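Shikimate kinase (Bacteroides thetaiotaomicron, PDB 3VAA) probably catalyses the magnesium-dependent transfer of phosphate from ATP to the 3-hydroxyl of shikimate, a step on the way to chorismate. Local coordinates at residues D55-I60 / K66-L71; A36-L41 / V98-G103; I137-R142 / G147-E152; G104-Y109 / P166-A171. All blocks are in the same frame, centred on the assembly; numbering follows the deposited sequence.

Interaction 1: residues D55-I60 / K66-L71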
loop_
_atom_site.group_PDB
_atom_site.type_symbol
_atom_site.label_atom_id
_atom_site.label_comp_id
_atom_site.label_asym_id
_atom_site.label_seq_id
_atom_site.Cartn_x
_atom_site.Cartn_y
_atom_site.Cartn_z
ATOM N N ASP A 55 -4.036 -1.737 -8.335
ATOM C CA ASP A 55 -2.724 -1.745 -7.671
ATOM C C ASP A 55 -1.828 -0.855 -8.549
ATOM O O ASP A 55 -1.646 -1.120 -9.729
ATOM C CB ASP A 55 -2.191 -3.172 -7.608
ATOM C CG ASP A 55 -0.787 -3.285 -7.039
ATOM O OD1 ASP A 55 -0.072 -2.286 -6.910
ATOM O OD2 ASP A 55 -0.390 -4.419 -6.723
ATOM N N LEU A 56 -1.304 0.222 -7.991
ATOM C CA LEU A 56 -0.480 1.145 -8.783
ATOM C C LEU A 56 0.700 0.473 -9.477
ATOM O O LEU A 56 1.012 0.808 -10.616
ATOM C CB LEU A 56 0.003 2.314 -7.924
ATOM C CG LEU A 56 0.759 3.450 -8.640
ATOM C CD1 LEU A 56 -0.017 3.962 -9.825
ATOM C CD2 LEU A 56 1.059 4.582 -7.629
ATOM N N ASP A 57 1.360 -0.466 -8.807
ATOM C CA ASP A 57 2.468 -1.188 -9.448
ATOM C C ASP A 57 2.012 -1.932 -10.687
ATOM O O ASP A 57 2.742 -1.977 -11.700
ATOM C CB ASP A 57 3.138 -2.145 -8.485
ATOM C CG ASP A 57 4.010 -1.446 -7.463
ATOM O OD1 ASP A 57 4.242 -0.220 -7.572
ATOM O OD2 ASP A 57 4.503 -2.153 -6.554
ATOM N N TRP A 58 0.823 -2.534 -10.618
ATOM C CA TRP A 58 0.265 -3.227 -11.790
ATOM C C TRP A 58 0.005 -2.212 -12.894
ATOM O O TRP A 58 0.313 -2.457 -14.072
ATOM C CB TRP A 58 -1.027 -3.980 -11.423
ATOM C CG TRP A 58 -1.808 -4.510 -12.599
ATOM C CD1 TRP A 58 -1.640 -5.710 -13.218
ATOM C CD2 TRP A 58 -2.886 -3.848 -13.289
ATOM N NE1 TRP A 58 -2.537 -5.838 -14.260
ATOM C CE2 TRP A 58 -3.313 -4.712 -14.322
ATOM C CE3 TRP A 58 -3.524 -2.608 -13.134
ATOM C CZ2 TRP A 58 -4.357 -4.380 -15.196
ATOM C CZ3 TRP A 58 -4.557 -2.272 -14.008
ATOM C CH2 TRP A 58 -4.964 -3.163 -15.027
ATOM N N TYR A 59 -0.557 -1.062 -12.512
ATOM C CA TYR A 59 -0.876 -0.014 -13.489
ATOM C C TYR A 59 0.395 0.466 -14.217
ATOM O O TYR A 59 0.421 0.637 -15.449
ATOM C CB TYR A 59 -1.604 1.130 -12.790
ATOM C CG TYR A 59 -2.064 2.205 -13.718
ATOM C CD1 TYR A 59 -3.276 2.100 -14.378
ATOM C CD2 TYR A 59 -1.284 3.339 -13.953
ATOM C CE1 TYR A 59 -3.700 3.089 -15.248
ATOM C CE2 TYR A 59 -1.708 4.329 -14.802
ATOM C CZ TYR A 59 -2.918 4.193 -15.461
ATOM O OH TYR A 59 -3.363 5.175 -16.330
ATOM N N ILE A 60 1.450 0.652 -13.445
ATOM C CA ILE A 60 2.760 1.052 -13.971
ATOM C C ILE A 60 3.262 0.025 -15.006
ATOM O O ILE A 60 3.679 0.397 -16.099
ATOM C CB ILE A 60 3.773 1.183 -12.825
ATOM C CG1 ILE A 60 3.519 2.470 -12.020
ATOM C CG2 ILE A 60 5.212 1.152 -13.381
ATOM C CD1 ILE A 60 4.270 2.527 -10.639
ATOM N N LYS A 66 6.830 -3.066 -18.994
ATOM C CA LYS A 66 8.043 -3.416 -18.309
ATOM C C LYS A 66 7.647 -3.621 -16.871
ATOM O O LYS A 66 6.763 -2.932 -16.379
ATOM C CB LYS A 66 9.079 -2.293 -18.379
ATOM C CG LYS A 66 9.775 -2.161 -19.742
ATOM C CD LYS A 66 10.560 -0.867 -19.843
ATOM C CE LYS A 66 11.207 -0.710 -21.223
ATOM N NZ LYS A 66 11.705 0.682 -21.425
ATOM N N THR A 67 8.288 -4.566 -16.196
ATOM C CA THR A 67 8.000 -4.788 -14.780
ATOM C C THR A 67 8.610 -3.661 -13.971
ATOM O O THR A 67 9.459 -2.922 -14.468
ATOM C CB THR A 67 8.576 -6.107 -14.283
ATOM O OG1 THR A 67 10.011 -6.061 -14.326
ATOM C CG2 THR A 67 8.069 -7.269 -15.132
ATOM N N VAL A 68 8.155 -3.500 -12.720
ATOM C CA VAL A 68 8.731 -2.471 -11.860
ATOM C C VAL A 68 10.227 -2.704 -11.619
ATOM O O VAL A 68 10.983 -1.745 -11.524
ATOM C CB VAL A 68 7.968 -2.350 -10.516
ATOM C CG1 VAL A 68 6.583 -1.759 -10.778
ATOM C CG2 VAL A 68 7.862 -3.657 -9.851
ATOM N N GLY A 69 10.660 -3.973 -11.559
ATOM C CA GLY A 69 12.065 -4.278 -11.385
ATOM C C GLY A 69 12.891 -3.834 -12.581
ATOM O O GLY A 69 14.022 -3.343 -12.430
ATOM N N GLU A 70 12.352 -4.041 -13.774
ATOM C CA GLU A 70 13.028 -3.626 -14.997
ATOM C C GLU A 70 13.158 -2.096 -15.047
ATOM O O GLU A 70 14.203 -1.562 -15.434
ATOM C CB GLU A 70 12.244 -4.118 -16.217
ATOM C CG GLU A 70 12.347 -5.632 -16.425
ATOM C CD GLU A 70 11.603 -6.116 -17.659
ATOM O OE1 GLU A 70 10.412 -5.792 -17.816
ATOM O OE2 GLU A 70 12.208 -6.844 -18.465
ATOM N N LEU A 71 12.091 -1.403 -14.655
ATOM C CA LEU A 71 12.085 0.059 -14.657
ATOM C C LEU A 71 13.107 0.626 -13.683
ATOM O O LEU A 71 13.826 1.590 -13.999
ATOM C CB LEU A 71 10.673 0.583 -14.342
ATOM C CG LEU A 71 9.639 0.382 -15.457
ATOM C CD1 LEU A 71 8.198 0.555 -14.925
ATOM C CD2 LEU A 71 9.900 1.320 -16.652
#
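The backbones come nearest at D57 and V68, whose CA atoms lie 6.8 Å apart, where the first turns of two consecutive helices, 56-64 and 68-91, face each other across a short connection. I60 carries the apolar part. Its CG2 methyl lies anti to the backbone N and meets both V68 and L71: CG2 of I60 is 4.1 Å from CG1 of V68, the two side chains crossing at about a right angle, and only 3.4 Å from CD1 of L71, tighter than usual for two methyl groups. V68 CG1 also rests 4.0 Å from the backbone O of D57, touching that helix as well as the side chain of I60. I60 also packs on L83 and M87 of helix 68-91, and L71 on F64. The pair probably forms part of the shikimate-binding region, as in other shikimate kinases, and D57 is a probable substrate ligand on it; its CB stands beside V68 CG1. Both helix starts are capped. D55 OD1 takes the amide N of D57 at 3.0 Å, met from above the carboxylate plane. T67 and E70 form a reciprocal capping box: E70 N gives to T67 OG1 at 3.1 Å, and T67 N gives to E70 OE1 at 2.9 Å, on the lone pair turned away from OE2. V68 N is bonded to E61 OE2 of the preceding helix.

Interaction 2: residues A36-L41 / V98-G103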
loop_
_atom_site.group_PDB
_atom_site.type_symbol
_atom_site.label_atom_id
_atom_site.label_comp_id
_atom_site.label_asym_id
_atom_site.label_seq_id
_atom_site.Cartn_x
_atom_site.Cartn_y
_atom_site.Cartn_z
ATOM N N ALA A 36 1.426 -5.296 4.932
ATOM C CA ALA A 36 0.336 -4.650 5.698
ATOM C C ALA A 36 -1.060 -5.124 5.323
ATOM O O ALA A 36 -1.970 -5.039 6.128
ATOM C CB ALA A 36 0.418 -3.129 5.573
ATOM N N GLY A 37 -1.220 -5.630 4.109
ATOM C CA GLY A 37 -2.522 -6.102 3.628
ATOM C C GLY A 37 -3.222 -5.210 2.621
ATOM O O GLY A 37 -4.431 -5.308 2.452
ATOM N N LYS A 38 -2.467 -4.348 1.929
ATOM C CA LYS A 38 -3.059 -3.445 0.938
ATOM C C LYS A 38 -3.832 -4.182 -0.153
ATOM O O LYS A 38 -4.922 -3.763 -0.520
ATOM C CB LYS A 38 -1.984 -2.528 0.333
ATOM C CG LYS A 38 -1.337 -1.599 1.360
ATOM C CD LYS A 38 -0.172 -0.777 0.760
ATOM C CE LYS A 38 1.008 -1.628 0.357
ATOM N NZ LYS A 38 2.130 -0.783 0.001
ATOM N N THR A 39 -3.298 -5.301 -0.640
ATOM C CA THR A 39 -3.988 -6.079 -1.665
ATOM C C THR A 39 -5.166 -6.847 -1.070
ATOM O O THR A 39 -6.291 -6.822 -1.606
ATOM C CB THR A 39 -3.001 -7.031 -2.375
ATOM O OG1 THR A 39 -2.001 -6.234 -3.025
ATOM C CG2 THR A 39 -3.721 -7.908 -3.420
ATOM N N THR A 40 -4.914 -7.532 0.035
ATOM C CA THR A 40 -5.954 -8.323 0.695
ATOM C C THR A 40 -7.165 -7.464 1.101
ATOM O O THR A 40 -8.309 -7.765 0.757
ATOM C CB THR A 40 -5.360 -9.038 1.926
ATOM O OG1 THR A 40 -4.371 -9.965 1.478
ATOM C CG2 THR A 40 -6.447 -9.814 2.739
ATOM N N LEU A 41 -6.914 -6.414 1.864
ATOM C CA LEU A 41 -7.989 -5.551 2.324
ATOM C C LEU A 41 -8.565 -4.741 1.176
ATOM O O LEU A 41 -9.777 -4.588 1.068
ATOM C CB LEU A 41 -7.482 -4.618 3.428
ATOM C CG LEU A 41 -8.546 -3.669 3.971
ATOM C CD1 LEU A 41 -9.766 -4.426 4.490
ATOM C CD2 LEU A 41 -7.960 -2.813 5.089
ATOM N N VAL A 98 -10.778 1.832 -5.735
ATOM C CA VAL A 98 -9.910 1.667 -4.579
ATOM C C VAL A 98 -8.537 1.458 -5.180
ATOM O O VAL A 98 -8.361 0.586 -6.040
ATOM C CB VAL A 98 -10.276 0.449 -3.705
ATOM C CG1 VAL A 98 -9.221 0.281 -2.597
ATOM C CG2 VAL A 98 -11.665 0.634 -3.131
ATOM N N ILE A 99 -7.577 2.262 -4.731
ATOM C CA ILE A 99 -6.232 2.271 -5.263
ATOM C C ILE A 99 -5.184 1.934 -4.214
ATOM O O ILE A 99 -5.083 2.587 -3.199
ATOM C CB ILE A 99 -5.876 3.664 -5.841
ATOM C CG1 ILE A 99 -6.857 4.037 -6.952
ATOM C CG2 ILE A 99 -4.412 3.659 -6.326
ATOM C CD1 ILE A 99 -6.831 5.483 -7.399
ATOM N N SER A 100 -4.412 0.892 -4.471
ATOM C CA SER A 100 -3.317 0.514 -3.597
ATOM C C SER A 100 -2.010 1.099 -4.157
ATOM O O SER A 100 -1.792 1.119 -5.376
ATOM C CB SER A 100 -3.202 -0.988 -3.494
ATOM O OG SER A 100 -2.074 -1.306 -2.720
ATOM N N THR A 101 -1.162 1.597 -3.268
ATOM C CA THR A 101 0.099 2.209 -3.660
ATOM C C THR A 101 1.279 1.381 -3.131
ATOM O O THR A 101 1.144 0.645 -2.165
ATOM C CB THR A 101 0.195 3.678 -3.153
ATOM O OG1 THR A 101 0.128 3.694 -1.725
ATOM C CG2 THR A 101 -0.944 4.497 -3.702
ATOM N N GLY A 102 2.423 1.483 -3.796
ATOM C CA GLY A 102 3.624 0.776 -3.346
ATOM C C GLY A 102 4.072 1.356 -2.016
ATOM O O GLY A 102 3.773 2.512 -1.685
ATOM N N GLY A 103 4.839 0.581 -1.277
ATOM C CA GLY A 103 5.288 0.987 0.049
ATOM C C GLY A 103 6.089 2.262 0.111
ATOM O O GLY A 103 6.090 2.935 1.139
HETATM O O HOH W 1 -1.416 -3.841 -3.419
#
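K38 and S100 mark the closest backbone approach, with CA atoms 6.0 Å apart: the P-loop, as it turns into helix 38-49, lies alongside the end of strand 97-100 and the glycine-rich turn after it. K38 does most of the touching. Its CB sits 3.3 Å from S100 OG, and the chain runs on past the strand end until a bend at chi3 (-66°) brings the ammonium group onto the backbone of the turn. There NZ of K38 gives a hydrogen bond of 2.8 Å to O of T101, in the carbonyl plane and with a C=O...N angle of 153°. NZ also lies 3.3 Å from G103 N, but both are donors, and this is mere proximity. A second hydrogen bond runs from NZ to the carbonyl O of G32, in the same P-loop. One water joins the segments, 2.5 Å from T39 OG1 and 2.7 Å from S100 OG. The CB of T101 points away from the lysine's segment, and its OG1 is bonded to L30 O in the neighbouring strand. T101, G102 and G103, with G104 after them, match the TGGG form of the Walker B motif in shikimate kinases, so the contact pairs the two nucleotide motifs. T39 is the probable magnesium ligand and G103 a probable substrate contact. The amides of G37, K38 and T40 bind a PEG molecule, probably from the crystallisation liquor, in the loop where phosphates would bind. With no nucleotide there, backbone carbonyls hold the lysine ammonium; ATP phosphates would probably compete for it.

Interaction 3: residues I137-R142 / G147-E152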
loop_
_atom_site.group_PDB
_atom_site.type_symbol
_atom_site.label_atom_id
_atom_site.label_comp_id
_atom_site.label_asym_id
_atom_site.label_seq_id
_atom_site.Cartn_x
_atom_site.Cartn_y
_atom_site.Cartn_z
ATOM N N ILE A 137 6.515 -15.672 6.445
ATOM C CA ILE A 137 5.739 -16.651 5.685
ATOM C C ILE A 137 5.784 -16.375 4.188
ATOM O O ILE A 137 5.740 -17.302 3.378
ATOM C CB ILE A 137 4.286 -16.684 6.185
ATOM C CG1 ILE A 137 4.249 -17.252 7.598
ATOM C CG2 ILE A 137 3.441 -17.554 5.295
ATOM C CD1 ILE A 137 4.698 -18.694 7.693
ATOM N N ALA A 138 5.894 -15.096 3.831
ATOM C CA ALA A 138 5.981 -14.673 2.433
ATOM C C ALA A 138 7.428 -14.339 2.024
ATOM O O ALA A 138 7.637 -13.634 1.033
ATOM C CB ALA A 138 5.113 -13.438 2.215
ATOM N N LYS A 139 8.410 -14.841 2.775
ATOM C CA LYS A 139 9.838 -14.539 2.534
ATOM C C LYS A 139 10.252 -14.711 1.077
ATOM O O LYS A 139 10.932 -13.851 0.515
ATOM C CB LYS A 139 10.723 -15.420 3.433
ATOM C CG LYS A 139 12.235 -15.343 3.140
ATOM C CD LYS A 139 12.854 -14.001 3.524
ATOM C CE LYS A 139 12.956 -13.837 5.038
ATOM N NZ LYS A 139 13.807 -14.913 5.640
ATOM N N GLN A 140 9.842 -15.820 0.470
ATOM C CA GLN A 140 10.179 -16.115 -0.935
ATOM C C GLN A 140 9.719 -15.016 -1.905
ATOM O O GLN A 140 10.342 -14.792 -2.950
ATOM C CB GLN A 140 9.557 -17.454 -1.346
ATOM C CG GLN A 140 9.644 -17.786 -2.849
ATOM C CD GLN A 140 11.066 -17.859 -3.364
ATOM O OE1 GLN A 140 12.001 -18.167 -2.613
ATOM N NE2 GLN A 140 11.239 -17.611 -4.664
ATOM N N GLN A 141 8.622 -14.345 -1.571
ATOM C CA GLN A 141 8.073 -13.309 -2.440
ATOM C C GLN A 141 8.699 -11.936 -2.215
ATOM O O GLN A 141 8.331 -10.983 -2.899
ATOM C CB GLN A 141 6.548 -13.192 -2.255
ATOM C CG GLN A 141 5.753 -14.334 -2.824
ATOM C CD GLN A 141 5.891 -15.626 -2.040
ATOM O OE1 GLN A 141 5.666 -15.661 -0.822
ATOM N NE2 GLN A 141 6.221 -16.709 -2.739
ATOM N N ARG A 142 9.642 -11.834 -1.275
ATOM C CA ARG A 142 10.263 -10.542 -0.927
ATOM C C ARG A 142 11.778 -10.681 -0.931
ATOM O O ARG A 142 12.378 -10.933 0.119
ATOM C CB ARG A 142 9.795 -10.104 0.478
ATOM C CG ARG A 142 8.286 -10.058 0.669
ATOM C CD ARG A 142 7.632 -8.977 -0.183
ATOM N NE ARG A 142 6.207 -8.843 0.136
ATOM C CZ ARG A 142 5.398 -7.941 -0.411
ATOM N NH1 ARG A 142 5.863 -7.080 -1.315
ATOM N NH2 ARG A 142 4.116 -7.892 -0.046
ATOM N N GLY A 147 17.740 -14.098 3.423
ATOM C CA GLY A 147 18.855 -14.291 4.348
ATOM C C GLY A 147 18.658 -13.691 5.735
ATOM O O GLY A 147 19.423 -13.995 6.649
ATOM N N LYS A 148 17.633 -12.858 5.911
ATOM C CA LYS A 148 17.390 -12.226 7.213
ATOM C C LYS A 148 16.454 -13.071 8.067
ATOM O O LYS A 148 15.373 -13.450 7.618
ATOM C CB LYS A 148 16.792 -10.839 7.039
ATOM C CG LYS A 148 17.634 -9.907 6.180
ATOM C CD LYS A 148 17.012 -8.520 6.125
ATOM C CE LYS A 148 17.657 -7.647 5.048
ATOM N NZ LYS A 148 19.119 -7.441 5.248
ATOM N N GLU A 149 16.882 -13.351 9.295
ATOM C CA GLU A 149 16.085 -14.110 10.248
ATOM C C GLU A 149 16.043 -13.415 11.622
ATOM O O GLU A 149 16.813 -12.474 11.913
ATOM C CB GLU A 149 16.654 -15.525 10.421
ATOM C CG GLU A 149 16.688 -16.396 9.146
ATOM C CD GLU A 149 15.306 -16.867 8.675
ATOM O OE1 GLU A 149 14.318 -16.696 9.423
ATOM O OE2 GLU A 149 15.215 -17.429 7.556
ATOM N N ASP A 150 15.086 -13.866 12.424
ATOM C CA ASP A 150 14.898 -13.428 13.790
ATOM C C ASP A 150 15.175 -11.937 14.002
ATOM O O ASP A 150 14.553 -11.094 13.348
ATOM C CB ASP A 150 15.752 -14.309 14.707
ATOM C CG ASP A 150 15.413 -15.780 14.574
ATOM O OD1 ASP A 150 14.366 -16.103 13.961
ATOM O OD2 ASP A 150 16.184 -16.611 15.085
ATOM N N ASP A 151 16.129 -11.621 14.879
ATOM C CA ASP A 151 16.413 -10.227 15.243
ATOM C C ASP A 151 16.829 -9.367 14.044
ATOM O O ASP A 151 16.481 -8.183 13.975
ATOM C CB ASP A 151 17.483 -10.190 16.346
ATOM C CG ASP A 151 17.528 -8.861 17.090
ATOM O OD1 ASP A 151 16.744 -7.935 16.761
ATOM O OD2 ASP A 151 18.351 -8.750 18.029
ATOM N N GLU A 152 17.556 -9.952 13.093
ATOM C CA GLU A 152 17.976 -9.193 11.923
ATOM C C GLU A 152 16.768 -8.772 11.082
ATOM O O GLU A 152 16.676 -7.616 10.640
ATOM C CB GLU A 152 18.940 -9.998 11.061
ATOM C CG GLU A 152 19.483 -9.211 9.891
ATOM C CD GLU A 152 20.398 -10.014 8.988
ATOM O OE1 GLU A 152 20.591 -11.229 9.228
ATOM O OE2 GLU A 152 20.920 -9.418 8.019
HETATM O O HOH W 2 15.751 -16.150 3.777
HETATM O O HOH W 3 12.597 -15.466 8.121
#
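The flat groups here are the carboxylate of E149 and the peptide carbonyl of K148, and the ammonium of K139 is brought up to both. OE2 of E149 makes a salt bridge with K139 NZ at 3.5 Å, while OE1 receives a hydrogen bond from a water at 2.5 Å. K148 O takes a hydrogen bond from K139 NZ at 2.9 Å, the donor tilted 25° from the carbonyl plane. The lysine gets there by folding: CG leaves anti to the backbone N (chi1 172°), then chi2, chi3 and chi4 all bend. Two waters complete the grip. One accepts from K139 NZ at 2.8 Å and is the same water that donates to E149; the other accepts from NZ at 3.0 Å and from G147 N at 2.9 Å. Three acceptors thus use the three N-H bonds of the ammonium, and the longer approach to OE2 probably acts mainly through charge. This surface contact spans the base of a loop that probably corresponds to the lid of shikimate kinases, and R142 within it is a probable ATP ligand. The lysine comes from the 3-10 turn after helix 128-137; the K148 carbonyl and the E149 carboxylate lie on the chain leading into helix 150-168, onto whose L153 and F156 the K148 side chain packs.

Interaction 4: residues G104-Y109 / P166-A171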
loop_
_atom_site.group_PDB
_atom_site.type_symbol
_atom_site.label_atom_id
_atom_site.label_comp_id
_atom_site.label_asym_id
_atom_site.label_seq_id
_atom_site.Cartn_x
_atom_site.Cartn_y
_atom_site.Cartn_z
ATOM N N GLY A 104 6.789 2.586 -0.968
ATOM C CA GLY A 104 7.616 3.780 -1.006
ATOM C C GLY A 104 6.962 5.011 -1.554
ATOM O O GLY A 104 7.459 6.123 -1.328
ATOM N N ALA A 105 5.856 4.838 -2.286
ATOM C CA ALA A 105 5.159 5.943 -2.924
ATOM C C ALA A 105 4.904 7.147 -2.005
ATOM O O ALA A 105 5.163 8.290 -2.397
ATOM C CB ALA A 105 3.848 5.463 -3.568
ATOM N N PRO A 106 4.454 6.918 -0.763
ATOM C CA PRO A 106 4.181 8.076 0.093
ATOM C C PRO A 106 5.372 8.964 0.455
ATOM O O PRO A 106 5.167 10.091 0.917
ATOM C CB PRO A 106 3.648 7.417 1.374
ATOM C CG PRO A 106 3.025 6.202 0.885
ATOM C CD PRO A 106 3.975 5.680 -0.128
ATOM N N CYS A 107 6.594 8.483 0.232
ATOM C CA CYS A 107 7.796 9.181 0.641
ATOM C C CYS A 107 8.347 10.203 -0.337
ATOM O O CYS A 107 9.313 10.891 -0.006
ATOM C CB CYS A 107 8.916 8.176 0.891
ATOM S SG CYS A 107 8.496 6.934 2.094
ATOM N N PHE A 108 7.768 10.297 -1.517
ATOM C CA PHE A 108 8.338 11.134 -2.570
ATOM C C PHE A 108 7.408 12.207 -3.077
ATOM O O PHE A 108 6.171 12.106 -2.935
ATOM C CB PHE A 108 8.792 10.229 -3.705
ATOM C CG PHE A 108 9.824 9.243 -3.279
ATOM C CD1 PHE A 108 11.155 9.621 -3.159
ATOM C CD2 PHE A 108 9.458 7.963 -2.942
ATOM C CE1 PHE A 108 12.112 8.710 -2.734
ATOM C CE2 PHE A 108 10.402 7.051 -2.505
ATOM C CZ PHE A 108 11.717 7.420 -2.399
ATOM N N TYR A 109 8.015 13.236 -3.683
ATOM C CA TYR A 109 7.273 14.380 -4.233
ATOM C C TYR A 109 6.275 14.887 -3.197
ATOM O O TYR A 109 6.611 14.928 -2.003
ATOM C CB TYR A 109 6.616 13.987 -5.573
ATOM C CG TYR A 109 7.646 13.655 -6.637
ATOM C CD1 TYR A 109 8.210 14.661 -7.418
ATOM C CD2 TYR A 109 8.071 12.358 -6.851
ATOM C CE1 TYR A 109 9.173 14.373 -8.373
ATOM C CE2 TYR A 109 9.048 12.059 -7.795
ATOM C CZ TYR A 109 9.583 13.063 -8.558
ATOM O OH TYR A 109 10.531 12.786 -9.501
ATOM N N PRO A 166 6.987 8.951 9.082
ATOM C CA PRO A 166 6.642 10.370 8.957
ATOM C C PRO A 166 5.734 10.677 7.759
ATOM O O PRO A 166 5.088 11.722 7.720
ATOM C CB PRO A 166 7.998 11.048 8.784
ATOM C CG PRO A 166 8.965 10.135 9.452
ATOM C CD PRO A 166 8.439 8.752 9.253
ATOM N N PHE A 167 5.717 9.773 6.782
ATOM C CA PHE A 167 4.903 9.925 5.589
ATOM C C PHE A 167 3.607 9.166 5.762
ATOM O O PHE A 167 2.516 9.712 5.538
ATOM C CB PHE A 167 5.682 9.440 4.362
ATOM C CG PHE A 167 6.954 10.206 4.131
ATOM C CD1 PHE A 167 6.904 11.475 3.579
ATOM C CD2 PHE A 167 8.188 9.671 4.468
ATOM C CE1 PHE A 167 8.058 12.196 3.364
ATOM C CE2 PHE A 167 9.349 10.395 4.253
ATOM C CZ PHE A 167 9.278 11.658 3.698
ATOM N N TYR A 168 3.710 7.897 6.164
ATOM C CA TYR A 168 2.505 7.102 6.349
ATOM C C TYR A 168 1.532 7.759 7.320
ATOM O O TYR A 168 0.315 7.774 7.077
ATOM C CB TYR A 168 2.802 5.697 6.874
ATOM C CG TYR A 168 3.556 4.757 5.966
ATOM C CD1 TYR A 168 3.632 4.946 4.577
ATOM C CD2 TYR A 168 4.127 3.616 6.491
ATOM C CE1 TYR A 168 4.308 4.037 3.770
ATOM C CE2 TYR A 168 4.781 2.682 5.676
ATOM C CZ TYR A 168 4.874 2.900 4.330
ATOM O OH TYR A 168 5.552 1.983 3.557
ATOM N N THR A 169 2.060 8.316 8.404
ATOM C CA THR A 169 1.205 8.924 9.436
ATOM C C THR A 169 0.512 10.236 9.017
ATOM O O THR A 169 -0.257 10.794 9.781
ATOM C CB THR A 169 1.980 9.084 10.762
ATOM O OG1 THR A 169 3.122 9.935 10.570
ATOM C CG2 THR A 169 2.424 7.719 11.284
ATOM N N GLN A 170 0.804 10.734 7.819
ATOM C CA GLN A 170 0.138 11.925 7.298
ATOM C C GLN A 170 -1.187 11.562 6.621
ATOM O O GLN A 170 -1.948 12.447 6.238
ATOM C CB GLN A 170 1.025 12.656 6.288
ATOM C CG GLN A 170 2.330 13.165 6.828
ATOM C CD GLN A 170 3.226 13.744 5.725
ATOM O OE1 GLN A 170 2.748 14.129 4.649
ATOM N NE2 GLN A 170 4.530 13.802 5.988
ATOM N N ALA A 171 -1.455 10.267 6.462
ATOM C CA ALA A 171 -2.712 9.822 5.885
ATOM C C ALA A 171 -3.884 10.363 6.709
ATOM O O ALA A 171 -3.824 10.400 7.939
ATOM C CB ALA A 171 -2.765 8.283 5.848
#
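The aromatic contacts centre on F167. C107 CA stands over one face of its ring, a CH-pi contact 3.7 Å from the centroid and 11° off the normal. The sulfur of the same residue approaches obliquely, C107 SG lying 4.4 Å from the F167 centroid and 3.6 Å from CD2. C107's chi1 of -57° places SG anti to the carbonyl carbon, on the side where the ring lies. A bound beta-mercaptoethanol, probably from the crystallisation liquor, comes within about 2 Å of the C107 side chain at the nearest atoms, consistent with a mixed disulfide. P106 adds apolar packing: its CG touches the edge of the Y168 ring, near the ring plane, at 3.8 Å from CE1, and its CB lies 4.1 Å from F167 CB. Polar bonds act beside the contact. Q170 NE2 donates to P166 O at 2.8 Å, reaching back to the last turn of the helix, and Y168 OH is bonded to G103 O. The contact joins the 3-10 turn between strand 97-100 and helix 111-118 to the end of helix 150-168; M112 of helix 111-118 touches both P106 and Q170, and the Y168 ring meets F123 of strand 120-125.

How the interactions relate
All four contacts belong to one parallel-sheet P-loop kinase fold. Along the chain, interaction 2 encloses interaction 1 and is followed by interaction 4, which encloses interaction 3. Interaction 2 is the hub, its centre about 14 Å from those of interactions 1 and 4, and it touches both: L56 N meets S100 O at the start of helix 56-64, and the turn after strand 97-100 reaches Y168. Interactions 3 and 4 share helix 150-168, their centres about 24 Å apart. Probable substrate residues D57 and G103 and the P-loop thus gather where the neighbouring strands 53-55, 97-100 and 27-31 end, while the likely lid contact lies outermost. The centres of interactions 2 and 3 are about 20 Å apart.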